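Local atomic coordinates of chitin-binding type-4 domain-containing protein (Photorhabdus laumondii subsp. laumondii, PDB entry 6T5Z), a protein that probably cleaves chitin oxidatively as a copper-dependent lytic polysaccharide monooxygenase of family AA10. Residues Trp95-Pro106 with Asn136-Tyr147. Residues are numbered along the deposited sequence; the frame is centred on the assembly and turned at random.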
ATOM      1  N   TRP A  95      -8.936  -2.668  -7.597  1.00 12.52           N
ATOM      2  CA  TRP A  95      -7.632  -2.773  -6.950  1.00 13.82           C
ATOM      3  C   TRP A  95      -6.672  -1.947  -7.790  1.00 14.89           C
ATOM      4  O   TRP A  95      -6.632  -2.111  -9.012  1.00 16.14           O
ATOM      5  CB  TRP A  95      -7.155  -4.232  -6.902  1.00 13.51           C
ATOM      6  CG  TRP A  95      -8.240  -5.175  -6.525  1.00 14.75           C
ATOM      7  CD1 TRP A  95      -9.187  -5.729  -7.355  1.00 14.45           C
ATOM      8  CD2 TRP A  95      -8.528  -5.656  -5.211  1.00 13.05           C
ATOM      9  NE1 TRP A  95     -10.030  -6.537  -6.628  1.00 13.89           N
ATOM     10  CE2 TRP A  95      -9.644  -6.508  -5.312  1.00 14.25           C
ATOM     11  CE3 TRP A  95      -7.941  -5.450  -3.955  1.00 12.10           C
ATOM     12  CZ2 TRP A  95     -10.197  -7.149  -4.208  1.00 15.70           C
ATOM     13  CZ3 TRP A  95      -8.487  -6.096  -2.858  1.00 16.53           C
ATOM     14  CH2 TRP A  95      -9.605  -6.923  -2.989  1.00 14.77           C
ATOM     15  N   GLU A  96      -5.906  -1.059  -7.165  1.00 11.97           N
ATOM     16  CA  GLU A  96      -5.009  -0.231  -7.956  1.00 14.59           C
ATOM     17  C   GLU A  96      -3.742   0.060  -7.167  1.00 14.41           C
ATOM     18  O   GLU A  96      -3.711  -0.052  -5.935  1.00 15.69           O
ATOM     19  CB  GLU A  96      -5.682   1.074  -8.390  1.00 15.59           C
ATOM     20  CG  GLU A  96      -5.981   2.005  -7.252  1.00 12.46           C
ATOM     21  CD  GLU A  96      -6.554   3.349  -7.716  1.00 17.02           C
ATOM     22  OE1 GLU A  96      -6.756   3.547  -8.932  1.00 21.93           O
ATOM     23  OE2 GLU A  96      -6.802   4.197  -6.842  1.00 19.65           O
ATOM     24  N   TYR A  97      -2.688   0.429  -7.900  1.00 14.94           N
ATOM     25  CA  TYR A  97      -1.345   0.533  -7.333  1.00 13.52           C
ATOM     26  C   TYR A  97      -0.652   1.773  -7.875  1.00 17.07           C
ATOM     27  O   TYR A  97      -0.653   2.005  -9.089  1.00 15.62           O
ATOM     28  CB  TYR A  97      -0.531  -0.739  -7.638  1.00 12.86           C
ATOM     29  CG  TYR A  97      -1.209  -1.940  -7.035  1.00 11.55           C
ATOM     30  CD1 TYR A  97      -2.178  -2.649  -7.738  1.00 11.64           C
ATOM     31  CD2 TYR A  97      -0.904  -2.345  -5.735  1.00 11.46           C
ATOM     32  CE1 TYR A  97      -2.840  -3.734  -7.160  1.00 12.84           C
ATOM     33  CE2 TYR A  97      -1.546  -3.415  -5.160  1.00 11.45           C
ATOM     34  CZ  TYR A  97      -2.515  -4.100  -5.864  1.00 13.67           C
ATOM     35  OH  TYR A  97      -3.137  -5.176  -5.273  1.00 13.77           O
ATOM     36  N   PHE A  98      -0.096   2.570  -6.962  1.00 12.05           N
ATOM     37  CA  PHE A  98       0.720   3.735  -7.253  1.00 12.34           C
ATOM     38  C   PHE A  98       2.156   3.448  -6.825  1.00 13.14           C
ATOM     39  O   PHE A  98       2.402   2.628  -5.942  1.00 13.87           O
ATOM     40  CB  PHE A  98       0.199   4.964  -6.498  1.00 12.89           C
ATOM     41  CG  PHE A  98      -1.196   5.380  -6.878  1.00 13.10           C
ATOM     42  CD1 PHE A  98      -1.393   6.420  -7.774  1.00 14.28           C
ATOM     43  CD2 PHE A  98      -2.317   4.758  -6.312  1.00 12.68           C
ATOM     44  CE1 PHE A  98      -2.680   6.831  -8.129  1.00 13.54           C
ATOM     45  CE2 PHE A  98      -3.602   5.161  -6.662  1.00 13.53           C
ATOM     46  CZ  PHE A  98      -3.782   6.205  -7.570  1.00 13.49           C
ATOM     47  N   ILE A  99       3.116   4.147  -7.422  1.00 15.04           N
ATOM     48  CA  ILE A  99       4.493   4.020  -6.961  1.00 15.10           C
ATOM     49  C   ILE A  99       5.106   5.405  -6.825  1.00 14.12           C
ATOM     50  O   ILE A  99       4.689   6.360  -7.486  1.00 14.19           O
ATOM     51  CB  ILE A  99       5.329   3.101  -7.882  1.00 13.53           C
ATOM     52  CG1 ILE A  99       6.648   2.701  -7.200  1.00 14.48           C
ATOM     53  CG2 ILE A  99       5.566   3.746  -9.253  1.00 15.47           C
ATOM     54  CD1 ILE A  99       7.343   1.555  -7.895  1.00 16.89           C
ATOM     55  N   THR A 100       6.079   5.516  -5.917  1.00 13.39           N
ATOM     56  CA  THR A 100       6.800   6.768  -5.751  1.00 13.80           C
ATOM     57  C   THR A 100       7.465   7.171  -7.062  1.00 13.47           C
ATOM     58  O   THR A 100       7.828   6.325  -7.887  1.00 17.16           O
ATOM     59  CB  THR A 100       7.861   6.636  -4.648  1.00 14.30           C
ATOM     60  OG1 THR A 100       8.494   5.347  -4.726  1.00 13.87           O
ATOM     61  CG2 THR A 100       7.216   6.791  -3.277  1.00 11.71           C
ATOM     62  N   LYS A 101       7.602   8.480  -7.257  1.00 13.77           N
ATOM     63  CA  LYS A 101       8.264   9.013  -8.439  1.00 18.22           C
ATOM     64  C   LYS A 101       9.740   8.645  -8.450  1.00 16.80           C
ATOM     65  O   LYS A 101      10.369   8.470  -7.400  1.00 18.91           O
ATOM     66  CB  LYS A 101       8.152  10.536  -8.484  1.00 23.04           C
ATOM     67  CG  LYS A 101       6.802  11.086  -8.860  1.00 27.56           C
ATOM     68  CD  LYS A 101       6.797  12.612  -8.735  1.00 27.61           C
ATOM     69  CE  LYS A 101       5.472  13.197  -9.196  1.00 28.46           C
ATOM     70  NZ  LYS A 101       5.254  14.584  -8.700  1.00 28.12           N
ATOM     71  N   LEU A 102      10.297   8.540  -9.654  1.00 17.11           N
ATOM     72  CA  LEU A 102      11.742   8.543  -9.794  1.00 24.17           C
ATOM     73  C   LEU A 102      12.270   9.867  -9.266  1.00 26.83           C
ATOM     74  O   LEU A 102      11.793  10.937  -9.658  1.00 25.76           O
ATOM     75  CB  LEU A 102      12.143   8.338 -11.255  1.00 24.96           C
ATOM     76  CG  LEU A 102      11.735   7.006 -11.885  1.00 25.26           C
ATOM     77  CD1 LEU A 102      12.129   6.987 -13.360  1.00 27.73           C
ATOM     78  CD2 LEU A 102      12.340   5.829 -11.146  1.00 26.56           C
ATOM     79  N   GLY A 103      13.215   9.796  -8.342  1.00 27.94           N
ATOM     80  CA  GLY A 103      13.711  10.998  -7.716  1.00 26.93           C
ATOM     81  C   GLY A 103      12.932  11.478  -6.513  1.00 20.10           C
ATOM     82  O   GLY A 103      13.198  12.589  -6.037  1.00 23.36           O
ATOM     83  N   TRP A 104      12.000  10.683  -5.987  1.00 17.43           N
ATOM     84  CA  TRP A 104      11.374  11.046  -4.721  1.00 15.23           C
ATOM     85  C   TRP A 104      12.423  11.073  -3.605  1.00 16.74           C
ATOM     86  O   TRP A 104      13.550  10.611  -3.763  1.00 16.23           O
ATOM     87  CB  TRP A 104      10.241  10.074  -4.377  1.00 13.99           C
ATOM     88  CG  TRP A 104      10.682   8.721  -3.846  1.00 13.72           C
ATOM     89  CD1 TRP A 104      11.391   7.759  -4.516  1.00 14.82           C
ATOM     90  CD2 TRP A 104      10.437   8.194  -2.533  1.00 13.00           C
ATOM     91  NE1 TRP A 104      11.590   6.667  -3.702  1.00 14.34           N
ATOM     92  CE2 TRP A 104      11.010   6.909  -2.484  1.00 13.31           C
ATOM     93  CE3 TRP A 104       9.776   8.684  -1.402  1.00 14.00           C
ATOM     94  CZ2 TRP A 104      10.949   6.112  -1.341  1.00 13.01           C
ATOM     95  CZ3 TRP A 104       9.710   7.895  -0.273  1.00 15.07           C
ATOM     96  CH2 TRP A 104      10.295   6.623  -0.249  1.00 15.42           C
ATOM     97  N   ASP A 105      12.028  11.631  -2.461  1.00 14.86           N
ATOM     98  CA  ASP A 105      12.944  11.813  -1.339  1.00 15.16           C
ATOM     99  C   ASP A 105      12.574  10.845  -0.225  1.00 14.20           C
ATOM    100  O   ASP A 105      11.578  11.060   0.481  1.00 14.31           O
ATOM    101  CB  ASP A 105      12.897  13.259  -0.839  1.00 15.69           C
ATOM    102  CG  ASP A 105      13.991  13.570   0.165  1.00 18.40           C
ATOM    103  OD1 ASP A 105      14.509  12.633   0.804  1.00 17.41           O
ATOM    104  OD2 ASP A 105      14.331  14.760   0.322  1.00 20.50           O
ATOM    105  N   PRO A 106      13.352   9.781  -0.016  1.00 15.65           N
ATOM    106  CA  PRO A 106      12.990   8.766   0.986  1.00 16.31           C
ATOM    107  C   PRO A 106      13.098   9.243   2.420  1.00 13.75           C
ATOM    108  O   PRO A 106      12.759   8.487   3.336  1.00 17.84           O
ATOM    109  CB  PRO A 106      13.995   7.640   0.707  1.00 18.62           C
ATOM    110  CG  PRO A 106      15.158   8.336   0.081  1.00 18.76           C
ATOM    111  CD  PRO A 106      14.578   9.430  -0.751  1.00 16.32           C
ATOM    112  N   ASN A 136      -3.527  -9.604  -7.757  1.00 14.39           N
ATOM    113  CA  ASN A 136      -3.523  -8.673  -8.884  1.00 12.95           C
ATOM    114  C   ASN A 136      -2.181  -8.763  -9.598  1.00 13.15           C
ATOM    115  O   ASN A 136      -1.133  -8.550  -8.978  1.00 14.11           O
ATOM    116  CB  ASN A 136      -3.759  -7.235  -8.426  1.00 13.97           C
ATOM    117  CG  ASN A 136      -5.018  -7.077  -7.591  1.00 14.00           C
ATOM    118  OD1 ASN A 136      -4.966  -6.559  -6.470  1.00 14.68           O
ATOM    119  ND2 ASN A 136      -6.151  -7.506  -8.135  1.00 13.58           N
ATOM    120  N   LYS A 137      -2.214  -9.047 -10.899  1.00 14.34           N
ATOM    121  CA  LYS A 137      -1.004  -9.128 -11.703  1.00 14.38           C
ATOM    122  C   LYS A 137      -0.719  -7.769 -12.336  1.00 15.44           C
ATOM    123  O   LYS A 137      -1.601  -7.167 -12.969  1.00 16.53           O
ATOM    124  CB  LYS A 137      -1.142 -10.202 -12.783  1.00 18.88           C
ATOM    125  CG  LYS A 137      -1.302 -11.624 -12.256  1.00 24.25           C
ATOM    126  CD  LYS A 137      -1.513 -12.573 -13.429  1.00 30.10           C
ATOM    127  CE  LYS A 137      -1.917 -13.973 -12.997  1.00 34.52           C
ATOM    128  NZ  LYS A 137      -0.738 -14.777 -12.586  1.00 37.57           N
ATOM    129  N   CYS A 138       0.521  -7.300 -12.189  1.00 14.75           N
ATOM    130  CA  CYS A 138       0.894  -5.948 -12.582  1.00 15.22           C
ATOM    131  C   CYS A 138       2.266  -5.956 -13.248  1.00 15.22           C
ATOM    132  O   CYS A 138       2.978  -6.966 -13.266  1.00 15.93           O
ATOM    133  CB  CYS A 138       0.907  -4.995 -11.375  1.00 13.11           C
ATOM    134  SG  CYS A 138      -0.632  -4.903 -10.467  1.00 14.27           S
ATOM    135  N   THR A 139       2.639  -4.799 -13.788  1.00 17.15           N
ATOM    136  CA  THR A 139       3.967  -4.582 -14.344  1.00 17.31           C
ATOM    137  C   THR A 139       4.459  -3.231 -13.857  1.00 17.76           C
ATOM    138  O   THR A 139       3.736  -2.238 -13.961  1.00 17.50           O
ATOM    139  CB  THR A 139       3.962  -4.621 -15.876  1.00 17.53           C
ATOM    140  OG1 THR A 139       3.391  -5.856 -16.321  1.00 19.45           O
ATOM    141  CG2 THR A 139       5.398  -4.532 -16.409  1.00 18.60           C
ATOM    142  N   LEU A 140       5.676  -3.200 -13.317  1.00 16.26           N
ATOM    143  CA  LEU A 140       6.261  -1.950 -12.847  1.00 16.52           C
ATOM    144  C   LEU A 140       6.610  -1.040 -14.026  1.00 18.61           C
ATOM    145  O   LEU A 140       6.857  -1.521 -15.135  1.00 17.22           O
ATOM    146  CB  LEU A 140       7.518  -2.228 -12.025  1.00 15.35           C
ATOM    147  CG  LEU A 140       7.262  -2.862 -10.661  1.00 15.40           C
ATOM    148  CD1 LEU A 140       8.555  -3.439 -10.081  1.00 18.84           C
ATOM    149  CD2 LEU A 140       6.707  -1.793  -9.733  1.00 17.46           C
ATOM    150  N   PRO A 141       6.622   0.279 -13.816  1.00 19.63           N
ATOM    151  CA  PRO A 141       7.030   1.184 -14.893  1.00 19.47           C
ATOM    152  C   PRO A 141       8.495   0.980 -15.221  1.00 21.56           C
ATOM    153  O   PRO A 141       9.269   0.457 -14.416  1.00 19.30           O
ATOM    154  CB  PRO A 141       6.783   2.581 -14.310  1.00 19.01           C
ATOM    155  CG  PRO A 141       5.911   2.377 -13.128  1.00 17.69           C
ATOM    156  CD  PRO A 141       6.245   1.019 -12.599  1.00 18.21           C
ATOM    157  N   GLU A 142       8.876   1.404 -16.421  1.00 22.77           N
ATOM    158  CA  GLU A 142      10.254   1.210 -16.846  1.00 24.68           C
ATOM    159  C   GLU A 142      11.192   2.146 -16.094  1.00 21.94           C
ATOM    160  O   GLU A 142      10.807   3.234 -15.652  1.00 18.70           O
ATOM    161  CB  GLU A 142      10.393   1.425 -18.352  1.00 30.39           C
ATOM    162  CG  GLU A 142       9.591   0.438 -19.187  1.00 34.47           C
ATOM    163  N   GLY A 143      12.440   1.705 -15.951  1.00 22.34           N
ATOM    164  CA  GLY A 143      13.464   2.553 -15.382  1.00 22.53           C
ATOM    165  C   GLY A 143      13.484   2.621 -13.878  1.00 22.09           C
ATOM    166  O   GLY A 143      14.142   3.500 -13.316  1.00 24.60           O
ATOM    167  N   TYR A 144      12.788   1.725 -13.198  1.00 19.59           N
ATOM    168  CA  TYR A 144      12.744   1.791 -11.747  1.00 20.74           C
ATOM    169  C   TYR A 144      13.827   0.931 -11.118  1.00 20.42           C
ATOM    170  O   TYR A 144      14.104  -0.192 -11.561  1.00 18.29           O
ATOM    171  CB  TYR A 144      11.377   1.381 -11.210  1.00 18.89           C
ATOM    172  CG  TYR A 144      10.490   2.582 -11.013  1.00 19.69           C
ATOM    173  CD1 TYR A 144      10.252   3.095  -9.740  1.00 17.43           C
ATOM    174  CD2 TYR A 144       9.948   3.249 -12.108  1.00 17.84           C
ATOM    175  CE1 TYR A 144       9.449   4.212  -9.553  1.00 16.78           C
ATOM    176  CE2 TYR A 144       9.148   4.368 -11.934  1.00 17.97           C
ATOM    177  CZ  TYR A 144       8.902   4.845 -10.660  1.00 17.42           C
ATOM    178  OH  TYR A 144       8.107   5.948 -10.489  1.00 14.75           O
ATOM    179  N   GLN A 145      14.444   1.485 -10.088  1.00 19.53           N
ATOM    180  CA  GLN A 145      15.394   0.754  -9.271  1.00 22.92           C
ATOM    181  C   GLN A 145      15.503   1.490  -7.947  1.00 24.75           C
ATOM    182  O   GLN A 145      15.106   2.652  -7.828  1.00 25.98           O
ATOM    183  CB  GLN A 145      16.754   0.632  -9.957  1.00 28.88           C
ATOM    184  CG  GLN A 145      17.344   1.961 -10.386  1.00 34.90           C
ATOM    185  CD  GLN A 145      18.493   1.799 -11.358  1.00 41.34           C
ATOM    186  OE1 GLN A 145      18.311   1.308 -12.477  1.00 43.24           O
ATOM    187  NE2 GLN A 145      19.687   2.203 -10.936  1.00 43.30           N
ATOM    188  N   GLY A 146      16.027   0.793  -6.959  1.00 16.82           N
ATOM    189  CA  GLY A 146      16.306   1.403  -5.674  1.00 19.26           C
ATOM    190  C   GLY A 146      15.112   1.317  -4.748  1.00 16.13           C
ATOM    191  O   GLY A 146      14.172   0.542  -4.960  1.00 15.04           O
ATOM    192  N   TYR A 147      15.154   2.139  -3.701  1.00 16.40           N
ATOM    193  CA  TYR A 147      14.107   2.142  -2.689  1.00 13.89           C
ATOM    194  C   TYR A 147      12.903   2.925  -3.200  1.00 13.14           C
ATOM    195  O   TYR A 147      13.022   4.108  -3.528  1.00 15.85           O
ATOM    196  CB  TYR A 147      14.627   2.738  -1.380  1.00 13.36           C
ATOM    197  CG  TYR A 147      13.584   2.906  -0.271  1.00 12.61           C
ATOM    198  CD1 TYR A 147      12.497   2.044  -0.144  1.00 11.23           C
ATOM    199  CD2 TYR A 147      13.702   3.948   0.649  1.00 13.70           C
ATOM    200  CE1 TYR A 147      11.551   2.225   0.879  1.00 14.19           C
ATOM    201  CE2 TYR A 147      12.778   4.131   1.659  1.00 13.61           C
ATOM    202  CZ  TYR A 147      11.708   3.266   1.770  1.00 14.46           C
ATOM    203  OH  TYR A 147      10.811   3.470   2.794  1.00 13.25           O
TER
HETATM  204  O   HOH W   1       8.264   8.801 -11.982  1.00 25.26           O
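Tyr144 reaches across to segment 95-106, where its hydroxyl donates a hydrogen bond to the carbonyl O of Thr100, OH to O 2.6 Å, with that oxygen at the edge of the ring and in its plane. Over the centre of one ring face sits Leu102 CD2, a CH-pi contact 3.4 Å from the centroid, while Ile99 brings CD1 to within 3.8 Å of Tyr144 CD1. A water accepts from Leu102 N and donates to Tyr144 OH, and Asn116 is a further partner of the hydroxyl.

Farther along, Trp104 NE1 donates to Tyr147 O (2.9 Å, N-H...O 153°), the oxygen lying close to the indole plane. The indole's six-membered ring meets the Tyr147 face edge-on, planes 65° apart, and Thr100 CG2 packs on one indole face.

Between strands 95-99 and 136-139, Tyr97 OH donates in the carbonyl plane to a lone pair of Asn136 OD1 (2.6 Å), and Asn136 ND2 lies over one face of Trp95. Trp84 and Glu123 hold the hydroxyl and ND2 in turn, while Cys138, disulfide-bonded to Cys121, sets SG obliquely beside Tyr97.

The two sheets of the LPMO beta-sandwich thus meet through the buried Tyr97-Asn136 pair, whose defined partners should fix the rotation of the Asn136 amide, and the Tyr144 and Trp104 bonds tie together the loops that follow. The side chain of Trp95 lies about 10 Å from the bound copper ion.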